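Local coordinates for protein putative rhamnosidase (Streptomyces avermitilis, PDB 3W5N) that hydrolyses terminal non-reducing alpha-L-rhamnose residues from rhamnosides, including citrus flavonoids such as naringin and the arabinogalactan-protein gum arabic, at residues A540-A545 against T631-E636. Numbering follows the deposited sequence.
Sequences ANLRSA and TPARDE. With RAM (alpha-L-rhamnopyranose), chain C.
Arg543 reaches across to Asp635 and Glu636, and its side chain is worth following outward. Arg543 CB lies 3.5 Å from Asp635 OD1, near enough for the carboxylate to rest against the root of the chain. CG and CD pass along the same oxygen, and the bend at chi3 (-54°) brings the NE/NH2 edge of the guanidinium round to OD1. Arg543 NE then bonds to Asp635 OD1 at 2.8 Å on the syn lone pair, while NH2 meets that oxygen from above the carboxylate plane, so the salt bridge places both N-H groups on a single carboxylate oxygen. Arg543 CZ sits over Arg634 CD, which covers one face of the guanidinium at 3.5 Å. Farther out, Arg543 NH2 makes a weak bond to Glu636 OE1 (3.2 Å), and NH1 holds the backbone oxygen of Glu910 and a water that also links Glu636 OE1 to rhamnose O1.

Asp635 OD2 turns to the type II' turn of 542-545: Ser544 OG lies 2.5 Å away on its anti lone pair, and Ser544 N comes from above the carboxylate plane. An asparagine here would remove the charge facing Arg543 and put an amide nitrogen where one of the oxygens now accepts, which would probably weaken either the Arg543 bonds or those from Ser544 N and OG.

Glu636, the inferred proton donor, takes NE and NH2 of Arg634 on OE1, the NE bond being 2.9 Å, and receives rhamnose O1 on OE2 at 3.1 Å. Arg634 NH1 also pairs with Glu895, the inferred proton acceptor. Arg543, which touches the sugar only through a water, is a second-shell residue that probably helps position Asp635, Arg634 and Glu636. The contact joins the loop between strands 537-538 and 548-552, from the concanavalin-like region, to the loop between helices 607-622 and 641-654 of the six-hairpin glycosidase domain that carries the inferred proton donor.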
# COMPACT_ATOMS: atom_id res chain seq x y z
N ALA A 540 -21.35 1.50 0.76
CA ALA A 540 -21.49 2.27 -0.49
C ALA A 540 -20.19 3.03 -0.89
O ALA A 540 -19.88 3.20 -2.09
CB ALA A 540 -22.67 3.23 -0.41
N ASN A 541 -19.42 3.46 0.11
CA ASN A 541 -18.18 4.19 -0.17
C ASN A 541 -17.06 3.29 -0.74
O ASN A 541 -16.04 3.81 -1.21
CB ASN A 541 -17.69 4.96 1.08
CG ASN A 541 -17.12 4.05 2.14
OD1 ASN A 541 -17.73 3.02 2.49
ND2 ASN A 541 -15.95 4.40 2.65
N LEU A 542 -17.24 1.97 -0.70
CA LEU A 542 -16.27 1.03 -1.28
C LEU A 542 -16.41 0.99 -2.80
O LEU A 542 -15.52 0.49 -3.51
CB LEU A 542 -16.42 -0.37 -0.67
CG LEU A 542 -16.30 -0.44 0.85
CD1 LEU A 542 -16.42 -1.88 1.33
CD2 LEU A 542 -14.99 0.19 1.35
N ARG A 543 -17.53 1.52 -3.30
CA ARG A 543 -17.81 1.59 -4.73
C ARG A 543 -17.79 0.17 -5.32
O ARG A 543 -18.49 -0.69 -4.81
CB ARG A 543 -16.86 2.59 -5.43
CG ARG A 543 -16.86 3.94 -4.71
CD ARG A 543 -16.18 5.06 -5.49
NE ARG A 543 -14.82 4.72 -5.89
CZ ARG A 543 -13.86 5.60 -6.14
NH1 ARG A 543 -14.07 6.90 -6.00
NH2 ARG A 543 -12.65 5.16 -6.51
N SER A 544 -16.98 -0.10 -6.33
CA SER A 544 -17.02 -1.43 -6.96
C SER A 544 -16.24 -2.54 -6.23
O SER A 544 -16.33 -3.71 -6.62
CB SER A 544 -16.56 -1.36 -8.41
OG SER A 544 -15.15 -1.20 -8.47
N ALA A 545 -15.50 -2.19 -5.19
CA ALA A 545 -14.77 -3.22 -4.41
C ALA A 545 -15.70 -3.98 -3.45
O ALA A 545 -16.17 -3.42 -2.45
CB ALA A 545 -13.59 -2.60 -3.67
N THR A 631 -6.01 5.16 -0.18
CA THR A 631 -6.98 4.48 0.67
C THR A 631 -6.79 2.98 0.52
O THR A 631 -6.42 2.52 -0.54
CB THR A 631 -8.44 4.86 0.31
OG1 THR A 631 -9.33 3.90 0.87
CG2 THR A 631 -8.64 4.85 -1.19
N PRO A 632 -7.01 2.21 1.60
CA PRO A 632 -6.79 0.76 1.51
C PRO A 632 -8.08 -0.01 1.28
O PRO A 632 -8.06 -1.24 1.18
CB PRO A 632 -6.21 0.43 2.88
CG PRO A 632 -6.93 1.39 3.79
CD PRO A 632 -7.17 2.65 3.00
N ALA A 633 -9.19 0.71 1.17
CA ALA A 633 -10.50 0.08 1.31
C ALA A 633 -11.32 0.03 0.03
O ALA A 633 -11.84 -1.02 -0.34
CB ALA A 633 -11.30 0.76 2.41
N ARG A 634 -11.51 1.18 -0.62
CA ARG A 634 -12.35 1.18 -1.82
C ARG A 634 -11.61 0.68 -3.07
O ARG A 634 -10.46 0.22 -2.98
CB ARG A 634 -12.95 2.58 -2.04
CG ARG A 634 -11.93 3.62 -2.47
CD ARG A 634 -12.63 4.91 -2.89
NE ARG A 634 -11.69 6.00 -3.13
CZ ARG A 634 -11.72 7.17 -2.49
NH1 ARG A 634 -12.62 7.40 -1.53
NH2 ARG A 634 -10.83 8.11 -2.79
N ASP A 635 -12.27 0.76 -4.23
CA ASP A 635 -11.66 0.35 -5.50
C ASP A 635 -10.65 1.37 -6.05
O ASP A 635 -10.82 1.92 -7.15
CB ASP A 635 -12.73 0.07 -6.55
CG ASP A 635 -13.65 1.26 -6.80
OD1 ASP A 635 -13.48 2.33 -6.14
OD2 ASP A 635 -14.55 1.12 -7.67
N GLU A 636 -9.61 1.64 -5.26
CA GLU A 636 -8.59 2.59 -5.67
C GLU A 636 -7.24 2.04 -5.20
O GLU A 636 -6.69 1.17 -5.87
CB GLU A 636 -8.90 4.00 -5.12
CG GLU A 636 -8.11 5.09 -5.82
CD GLU A 636 -8.82 6.44 -5.85
OE1 GLU A 636 -9.97 6.57 -5.35
OE2 GLU A 636 -8.22 7.38 -6.42
C1 RAM C . -8.55 10.89 -4.86
C2 RAM C . -7.40 10.03 -4.30
C3 RAM C . -6.29 10.90 -3.66
C4 RAM C . -6.14 12.32 -4.24
C5 RAM C . -6.71 12.33 -5.63
C6 RAM C . -6.50 13.74 -6.21
O1 RAM C . -9.33 10.16 -5.82
O2 RAM C . -7.95 9.04 -3.41
O3 RAM C . -6.56 11.13 -2.29
O4 RAM C . -4.77 12.77 -4.30
O5 RAM C . -8.11 12.05 -5.53
O HOH W 1 -13.99 5.19 -0.01
O HOH W 2 -11.63 8.62 -6.34